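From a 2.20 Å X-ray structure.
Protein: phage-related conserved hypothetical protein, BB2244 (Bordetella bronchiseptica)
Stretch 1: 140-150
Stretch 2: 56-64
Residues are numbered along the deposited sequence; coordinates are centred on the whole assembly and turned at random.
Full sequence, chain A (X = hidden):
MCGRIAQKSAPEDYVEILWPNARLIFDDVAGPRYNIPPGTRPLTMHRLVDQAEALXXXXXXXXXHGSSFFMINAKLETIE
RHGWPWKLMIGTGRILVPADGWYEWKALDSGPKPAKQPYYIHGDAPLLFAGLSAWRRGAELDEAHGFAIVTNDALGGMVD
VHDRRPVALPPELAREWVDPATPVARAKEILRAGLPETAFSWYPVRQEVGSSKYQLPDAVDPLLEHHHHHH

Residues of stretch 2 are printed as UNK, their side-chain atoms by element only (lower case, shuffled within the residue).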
# COMPACT_ATOMS: atom_id res chain seq x y z
N GLU A 140 -9.98 13.07 -12.17
CA GLU A 140 -10.58 13.35 -10.88
C GLU A 140 -10.08 12.36 -9.84
O GLU A 140 -9.65 11.26 -10.18
CB GLU A 140 -12.10 13.29 -11.00
CG GLU A 140 -12.80 14.34 -10.17
CD GLU A 140 -14.18 14.64 -10.70
OE1 GLU A 140 -14.30 15.01 -11.89
OE2 GLU A 140 -15.15 14.52 -9.92
N LEU A 141 -10.13 12.75 -8.57
CA LEU A 141 -9.66 11.91 -7.48
C LEU A 141 -10.76 11.03 -6.89
O LEU A 141 -11.03 11.08 -5.69
CB LEU A 141 -9.04 12.79 -6.38
CG LEU A 141 -7.85 13.66 -6.83
CD1 LEU A 141 -7.53 14.65 -5.73
CD2 LEU A 141 -6.65 12.79 -7.14
N ASP A 142 -11.37 10.22 -7.75
CA ASP A 142 -12.44 9.32 -7.34
C ASP A 142 -12.01 7.85 -7.36
O ASP A 142 -10.86 7.54 -7.66
CB ASP A 142 -13.68 9.54 -8.24
CG ASP A 142 -13.33 9.58 -9.73
OD1 ASP A 142 -12.31 8.98 -10.13
OD2 ASP A 142 -14.09 10.20 -10.50
N GLU A 143 -12.94 6.95 -7.03
CA GLU A 143 -12.64 5.52 -7.01
C GLU A 143 -12.22 5.02 -8.38
O GLU A 143 -11.47 4.05 -8.49
CB GLU A 143 -13.84 4.71 -6.53
CG GLU A 143 -14.49 5.25 -5.29
CD GLU A 143 -15.39 6.42 -5.61
OE1 GLU A 143 -15.72 7.19 -4.68
OE2 GLU A 143 -15.76 6.57 -6.80
N ALA A 144 -12.73 5.67 -9.42
CA ALA A 144 -12.39 5.29 -10.79
C ALA A 144 -10.90 5.50 -11.02
O ALA A 144 -10.32 4.94 -11.96
CB ALA A 144 -13.20 6.10 -11.78
N HIS A 145 -10.28 6.32 -10.17
CA HIS A 145 -8.85 6.56 -10.30
C HIS A 145 -8.11 6.26 -9.00
O HIS A 145 -7.07 6.84 -8.72
CB HIS A 145 -8.59 8.00 -10.76
CG HIS A 145 -9.21 8.33 -12.08
ND1 HIS A 145 -10.53 8.71 -12.20
CD2 HIS A 145 -8.73 8.24 -13.34
CE1 HIS A 145 -10.83 8.84 -13.48
NE2 HIS A 145 -9.76 8.55 -14.19
N GLY A 146 -8.66 5.33 -8.22
CA GLY A 146 -8.04 4.96 -6.96
C GLY A 146 -6.90 3.96 -7.14
O GLY A 146 -6.69 3.46 -8.24
N PHE A 147 -6.15 3.68 -6.07
CA PHE A 147 -5.04 2.74 -6.18
C PHE A 147 -5.20 1.53 -5.26
O PHE A 147 -6.08 1.50 -4.41
CB PHE A 147 -3.70 3.43 -5.88
CG PHE A 147 -3.53 3.85 -4.44
CD1 PHE A 147 -3.78 5.16 -4.05
CD2 PHE A 147 -3.09 2.94 -3.47
CE1 PHE A 147 -3.60 5.57 -2.72
CE2 PHE A 147 -2.91 3.34 -2.14
CZ PHE A 147 -3.16 4.66 -1.76
N ALA A 148 -4.35 0.53 -5.46
CA ALA A 148 -4.36 -0.66 -4.62
C ALA A 148 -2.91 -0.91 -4.15
O ALA A 148 -1.96 -0.61 -4.88
CB ALA A 148 -4.89 -1.86 -5.39
N ILE A 149 -2.73 -1.43 -2.94
CA ILE A 149 -1.39 -1.73 -2.44
C ILE A 149 -1.02 -3.12 -2.97
O ILE A 149 -1.81 -4.04 -2.87
CB ILE A 149 -1.34 -1.79 -0.88
CG1 ILE A 149 -1.81 -0.46 -0.28
CG2 ILE A 149 0.08 -2.06 -0.40
CD1 ILE A 149 -1.14 0.73 -0.92
N VAL A 150 0.18 -3.26 -3.54
CA VAL A 150 0.60 -4.58 -4.04
C VAL A 150 0.85 -5.47 -2.82
O VAL A 150 1.63 -5.11 -1.95
CB VAL A 150 1.91 -4.51 -4.84
CG1 VAL A 150 2.32 -5.91 -5.28
CG2 VAL A 150 1.74 -3.60 -6.05
N UNK A 56 2.09 13.46 -3.02
CA UNK A 56 0.70 13.89 -3.06
C UNK A 56 -0.26 12.86 -2.47
O UNK A 56 0.13 11.72 -2.20
c UNK A 56 0.29 14.21 -4.49
N UNK A 57 -1.51 13.27 -2.28
CA UNK A 57 -2.53 12.39 -1.73
C UNK A 57 -3.40 11.82 -2.83
O UNK A 57 -4.05 12.55 -3.57
c UNK A 57 -3.39 13.15 -0.72
c UNK A 57 -3.56 14.12 1.58
c UNK A 57 -2.65 13.42 3.77
n UNK A 57 -2.85 14.35 2.85
c UNK A 57 -2.64 13.52 0.54
n UNK A 57 -3.10 12.18 3.59
n UNK A 57 -1.98 13.72 4.87
N UNK A 58 -3.42 10.50 -2.93
CA UNK A 58 -4.23 9.84 -3.94
C UNK A 58 -5.26 8.96 -3.24
O UNK A 58 -5.06 8.55 -2.09
c UNK A 58 -2.04 11.02 -5.66
c UNK A 58 -1.60 8.77 -6.65
c UNK A 58 -2.65 9.69 -6.06
c UNK A 58 -3.31 9.00 -4.85
N UNK A 59 -6.39 8.70 -3.90
CA UNK A 59 -7.47 7.87 -3.35
C UNK A 59 -7.10 6.39 -3.28
O UNK A 59 -6.69 5.80 -4.28
c UNK A 59 -8.34 9.42 -4.90
c UNK A 59 -6.85 9.40 -5.11
c UNK A 59 -8.62 8.09 -4.33
N UNK A 60 -7.25 5.82 -2.09
CA UNK A 60 -6.96 4.40 -1.86
C UNK A 60 -8.24 3.62 -2.12
O UNK A 60 -9.24 3.82 -1.43
c UNK A 60 -6.49 4.19 -0.41
c UNK A 60 -5.97 2.69 2.51
c UNK A 60 -5.66 1.85 3.56
n UNK A 60 -5.40 0.66 -0.36
c UNK A 60 -5.43 0.88 0.99
c UNK A 60 -5.79 1.80 -1.01
c UNK A 60 -5.23 0.52 3.33
c UNK A 60 -6.08 2.78 -0.10
c UNK A 60 -5.85 2.21 1.19
c UNK A 60 -5.11 0.02 2.06
N UNK A 61 -8.22 2.75 -3.12
CA UNK A 61 -9.40 1.96 -3.45
C UNK A 61 -9.75 2.10 -4.92
O UNK A 61 -10.30 3.12 -5.34
N UNK A 62 -9.43 1.08 -5.71
CA UNK A 62 -9.70 1.10 -7.15
C UNK A 62 -11.00 0.40 -7.56
O UNK A 62 -11.22 -0.77 -7.26
c UNK A 62 -8.73 0.43 -9.44
c UNK A 62 -9.20 1.56 -11.54
c UNK A 62 -9.14 0.35 -12.22
c UNK A 62 -8.53 0.48 -7.93
c UNK A 62 -9.00 1.59 -10.16
c UNK A 62 -8.87 -0.82 -11.52
c UNK A 62 -8.67 -0.77 -10.14
o UNK A 62 -9.36 0.32 -13.58
N UNK A 63 -11.84 1.15 -8.27
CA UNK A 63 -13.13 0.68 -8.75
C UNK A 63 -13.18 0.67 -10.28
O UNK A 63 -13.42 1.71 -10.90
n UNK A 63 -17.47 4.47 -8.11
c UNK A 63 -14.24 1.57 -8.22
c UNK A 63 -16.53 3.52 -8.75
c UNK A 63 -16.70 2.12 -8.18
c UNK A 63 -15.63 1.16 -8.69
N UNK A 64 -12.97 -0.50 -10.90
CA UNK A 64 -13.00 -0.61 -12.37
C UNK A 64 -14.29 -0.05 -12.96
O UNK A 64 -15.37 -0.25 -12.41
c UNK A 64 -12.94 -1.83 -10.28
c UNK A 64 -13.53 -2.70 -11.38
c UNK A 64 -12.86 -2.12 -12.60
O HOH W 1 -5.10 6.60 -6.85

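Position 56 carries one side-chain carbon and nothing more, which makes it Ala56. It belongs to the last two residues of a strand that begins earlier in the chain and makes no contact with stretch 1; one small methyl is enough where nothing on stretch 1 is within reach.

At position 57 three carbons lead to a nitrogen and then to a carbon bearing two more nitrogens, the guanidinium group of arginine. Arg57 leads the end of its side chain away from stretch 1, and its NH1 is hydrogen-bonded elsewhere in the structure; its backbone O lies 4.4 Å from Leu141 CD2.

Position 58 has four carbons forked at the second, and its CB comes 4.0 Å from Phe147 CD1. The fork at the second carbon identifies Leu58, an apolar residue suited to a buried place beside an aromatic ring. Its backbone O approaches the edge of that ring, 3.4 Å from Phe147 CE1.

Three carbons at position 59 close a ring onto the backbone nitrogen, and one of them packs against Leu141, so this is Pro59. Pro59 CG lies 3.7 Å from Leu141 CB and 3.3 Å from Leu141 O. Proline has no amide hydrogen to give, but its carbonyl remains free to accept: Phe147 N donates to Pro59 O at 2.8 Å. Water 1 also donates to Pro59 O (3.1 Å) and to His145 O (2.7 Å), linking the two stretches.

Position 60 has one carbon followed by fused five- and six-membered rings with eight carbons and one nitrogen, lying beside Phe147 and Ile149: the indole of Trp60. Its five-membered ring lies nearly parallel to the Phe147 ring, planes at 11° and centroids 4.8 Å apart, but slid so that they barely overlap. Trp60 CA sits over a face of the phenylalanine ring, 3.8 Å from its centroid, and Trp60 CE2 lies 4.1 Å from Ile149 CG1. The broad indole thus reaches two residues of the strand.

Position 61 has no side-chain atoms and is Gly61. Its phi/psi of 127/104 would jam a CB against the preceding carbonyl oxygen. Gly61 N donates to Phe147 O at 2.8 Å, while Gly146 CA makes a CA-H...O contact with Gly61 O at 3.3 Å. A CB on Gly146 would clash with that oxygen, so glycine suits both sides.

Position 62 shows one carbon and a six-carbon ring bearing an oxygen, the ring edge meeting Ala144 O, hence Tyr62. Ala144 O is 3.6 Å from Tyr62 CE1, and Gly146 O is 3.5 Å from Tyr62 CB. Tyrosine suits this partly exposed place: its flat ring turns an edge to stretch 1, while its hydroxyl makes no contact there.

Four carbons in a row ending in a nitrogen that meets Glu143 OE2 mark position 63 as Lys63. The long chain, t at chi1, chi2 and chi4 but turned to p at chi3, brings NZ to 3.0 Å from Glu143 OE2 in a salt bridge, and Lys63 N donates to Glu143 O at 2.9 Å.

At position 64 three carbons again close onto the backbone nitrogen: Pro64, which is buried but does not touch stretch 1; its apolar ring suits a buried place.

The contact joins a single beta bridge, Phe147 with Trp60, to apolar packing around Phe147. Gly146, with no CB, lets its backbone come close to Gly61 O, while Gly61 allows the backbone turn that its phi and psi require, and Lys63 with Glu143 adds a charged clasp.

Stretch 2 56-64: ARLPWGYKP
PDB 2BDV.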